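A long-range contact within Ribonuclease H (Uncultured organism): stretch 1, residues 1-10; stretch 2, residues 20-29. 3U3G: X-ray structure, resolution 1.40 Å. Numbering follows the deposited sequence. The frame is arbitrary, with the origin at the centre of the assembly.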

# COMPACT_ATOMS: atom_id res chain seq x y z
N MET A 1 9.11 -2.70 18.38
CA MET A 1 8.78 -1.36 17.84
C MET A 1 7.78 -0.63 18.74
O MET A 1 7.08 -1.27 19.53
CB MET A 1 8.26 -1.49 16.40
CG MET A 1 6.81 -1.91 16.27
SD MET A 1 6.49 -3.65 16.66
CE MET A 1 7.57 -4.44 15.48
N ASN A 2 7.64 0.69 18.56
CA ASN A 2 6.54 1.46 19.16
C ASN A 2 5.59 2.04 18.13
O ASN A 2 4.55 2.60 18.47
CB ASN A 2 7.08 2.60 20.04
CG ASN A 2 8.08 2.12 21.07
OD1 ASN A 2 8.94 2.88 21.50
ND2 ASN A 2 7.88 0.91 21.58
N LYS A 3 6.00 2.03 16.87
CA LYS A 3 5.10 2.37 15.79
C LYS A 3 5.50 1.58 14.58
O LYS A 3 6.66 1.16 14.46
CB LYS A 3 5.18 3.87 15.46
CG LYS A 3 4.09 4.35 14.51
CD LYS A 3 4.30 5.79 14.07
CE LYS A 3 4.67 6.68 15.24
NZ LYS A 3 4.16 8.07 15.06
N ILE A 4 4.51 1.27 13.76
CA ILE A 4 4.74 0.61 12.48
C ILE A 4 4.40 1.59 11.37
O ILE A 4 3.30 2.14 11.33
CB ILE A 4 3.88 -0.66 12.36
CG1 ILE A 4 4.36 -1.71 13.38
CG2 ILE A 4 3.97 -1.23 10.95
CD1 ILE A 4 3.46 -2.97 13.44
N ILE A 5 5.40 1.91 10.55
CA ILE A 5 5.23 2.84 9.44
C ILE A 5 5.30 2.07 8.13
O ILE A 5 6.26 1.34 7.88
CB ILE A 5 6.33 3.94 9.45
CG1 ILE A 5 6.29 4.72 10.77
CG2 ILE A 5 6.14 4.89 8.26
CD1 ILE A 5 7.51 5.57 11.00
N ILE A 6 4.26 2.22 7.32
CA ILE A 6 4.12 1.48 6.07
C ILE A 6 4.18 2.47 4.91
O ILE A 6 3.61 3.55 5.00
CB ILE A 6 2.77 0.74 6.03
CG1 ILE A 6 2.64 -0.25 7.18
CG2 ILE A 6 2.60 0.03 4.69
CD1 ILE A 6 1.25 -0.86 7.33
N TYR A 7 4.97 2.16 3.89
CA TYR A 7 4.92 2.87 2.61
C TYR A 7 4.40 1.91 1.56
O TYR A 7 4.86 0.76 1.48
CB TYR A 7 6.32 3.31 2.17
CG TYR A 7 7.07 4.15 3.18
CD1 TYR A 7 7.57 3.59 4.35
CD2 TYR A 7 7.14 5.54 3.03
CE1 TYR A 7 8.26 4.36 5.28
CE2 TYR A 7 7.82 6.31 3.96
CZ TYR A 7 8.33 5.73 5.10
OH TYR A 7 8.95 6.51 6.07
N THR A 8 3.47 2.36 0.73
CA THR A 8 3.02 1.51 -0.36
C THR A 8 3.10 2.23 -1.69
O THR A 8 3.01 3.45 -1.75
CB THR A 8 1.58 0.99 -0.17
OG1 THR A 8 0.65 2.08 -0.27
CG2 THR A 8 1.41 0.31 1.20
N ASP A 9 3.25 1.45 -2.75
CA ASP A 9 3.12 1.96 -4.10
C ASP A 9 2.69 0.80 -5.01
O ASP A 9 2.94 -0.38 -4.71
CB ASP A 9 4.46 2.54 -4.59
CG ASP A 9 4.31 3.49 -5.78
OD1 ASP A 9 3.19 3.92 -6.10
OD2 ASP A 9 5.35 3.82 -6.40
N GLY A 10 2.03 1.15 -6.11
CA GLY A 10 1.70 0.18 -7.14
C GLY A 10 1.80 0.87 -8.48
O GLY A 10 1.61 2.08 -8.58
N GLY A 20 2.85 -4.20 -10.71
CA GLY A 20 3.61 -4.59 -9.54
C GLY A 20 3.16 -3.81 -8.33
O GLY A 20 2.60 -2.72 -8.44
N ILE A 21 3.50 -4.34 -7.15
CA ILE A 21 3.25 -3.64 -5.89
C ILE A 21 4.52 -3.61 -5.06
O ILE A 21 5.39 -4.49 -5.21
CB ILE A 21 2.09 -4.28 -5.10
CG1 ILE A 21 2.41 -5.75 -4.75
CG2 ILE A 21 0.78 -4.14 -5.89
CD1 ILE A 21 1.37 -6.41 -3.91
N GLY A 22 4.62 -2.60 -4.20
CA GLY A 22 5.75 -2.45 -3.29
C GLY A 22 5.26 -1.98 -1.94
O GLY A 22 4.38 -1.12 -1.85
N VAL A 23 5.74 -2.63 -0.89
CA VAL A 23 5.43 -2.27 0.49
C VAL A 23 6.74 -2.22 1.26
O VAL A 23 7.55 -3.17 1.20
CB VAL A 23 4.51 -3.31 1.15
CG1 VAL A 23 4.19 -2.91 2.58
CG2 VAL A 23 3.22 -3.54 0.32
N VAL A 24 6.97 -1.13 1.98
CA VAL A 24 8.09 -1.04 2.92
C VAL A 24 7.50 -0.81 4.30
O VAL A 24 6.61 0.05 4.48
CB VAL A 24 9.01 0.16 2.57
CG1 VAL A 24 10.15 0.26 3.58
CG2 VAL A 24 9.53 0.05 1.14
N ILE A 25 7.97 -1.57 5.27
CA ILE A 25 7.52 -1.40 6.65
C ILE A 25 8.70 -1.14 7.54
O ILE A 25 9.71 -1.86 7.47
CB ILE A 25 6.76 -2.65 7.16
CG1 ILE A 25 5.73 -3.10 6.12
CG2 ILE A 25 6.13 -2.36 8.53
CD1 ILE A 25 4.81 -4.22 6.60
N THR A 26 8.63 -0.05 8.30
CA THR A 26 9.70 0.31 9.24
C THR A 26 9.16 0.45 10.65
O THR A 26 7.96 0.64 10.86
CB THR A 26 10.46 1.61 8.84
OG1 THR A 26 9.70 2.76 9.25
CG2 THR A 26 10.73 1.66 7.34
N ASP A 27 10.07 0.54 11.61
CA ASP A 27 9.69 0.99 12.94
C ASP A 27 9.85 2.51 13.05
O ASP A 27 10.12 3.21 12.06
CB ASP A 27 10.47 0.24 14.03
CG ASP A 27 11.96 0.56 14.04
OD1 ASP A 27 12.42 1.53 13.40
OD2 ASP A 27 12.67 -0.14 14.79
N GLU A 28 9.64 3.01 14.26
CA GLU A 28 9.64 4.45 14.52
C GLU A 28 11.03 5.06 14.38
O GLU A 28 11.16 6.28 14.31
CB GLU A 28 9.08 4.72 15.92
CG GLU A 28 10.01 4.35 17.06
CD GLU A 28 9.97 2.87 17.47
OE1 GLU A 28 9.26 2.07 16.82
OE2 GLU A 28 10.73 2.46 18.38
N LYS A 29 12.07 4.22 14.39
CA LYS A 29 13.44 4.69 14.21
C LYS A 29 13.83 4.70 12.74
O LYS A 29 14.95 5.06 12.38
CB LYS A 29 14.43 3.85 15.01
CG LYS A 29 14.01 3.66 16.45
CD LYS A 29 15.09 2.99 17.27
CE LYS A 29 14.54 2.67 18.67
NZ LYS A 29 15.56 2.00 19.52
O HOH W 1 11.57 4.10 20.30
O HOH W 2 10.21 5.30 8.23

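Where the regular pairing of two antiparallel strands gives out, a single carboxylate accepts from two backbone amides: the end of the Glu-28 side chain comes near stretch 1, and its OE1 accepts hydrogen bonds from two successive residues, Asn-2 N at 2.7 Å and, longer, Lys-3 N at 3.3 Å. Its chi1 (p) and chi2 (m) fold the chain so that the carboxylate comes nearer than the sideways CA-to-CB bond would suggest. The other oxygen is engaged through water 1, which donates both to Glu-28 OE2 (2.7 Å) and to Asn-2 OD1 (3.1 Å), bridging two acceptors that could not bond directly.

Beyond this clasp the contact illustrates the alternation of antiparallel pairing. Three hydrogen-bonded pairs, Ile-5 with Thr-26, Tyr-7 with Val-24 and Asp-9 with Gly-22, each close a reciprocal ring of two backbone bonds; in the central one, Tyr-7 N lies 2.7 Å from Val-24 O and Val-24 N 2.9 Å from Tyr-7 O. The intervening pairs lack such bonds, and their CA atoms draw closer, to 4.5 Å between Ile-6 CA and Ile-25 CA. Here CA-H groups approach carbonyls already used by the amides, as where Val-23 CA stands 3.2 Å from Tyr-7 O.

Side chains follow the same alternation. On the face of Ile-6, Thr-8, Val-23 and Ile-25 the contacts are apolar: Ile-6 CG2 meets Val-23 CG1 at 4.0 Å, while Ile-25 CG2 reaches Ile-4 CG2 at 3.4 Å. The face carrying Ile-5, Tyr-7, Val-24 and Thr-26 is more mixed. Tyr-7 CD1 packs 4.1 Å from Val-24 CB, and water 2 links the strands, lying 2.8 Å from Tyr-7 OH and donating to Thr-26 OG1 at 2.8 Å. That hydroxyl in turn donates to Asp-27 O, with Thr-26 OG1 2.9 Å away.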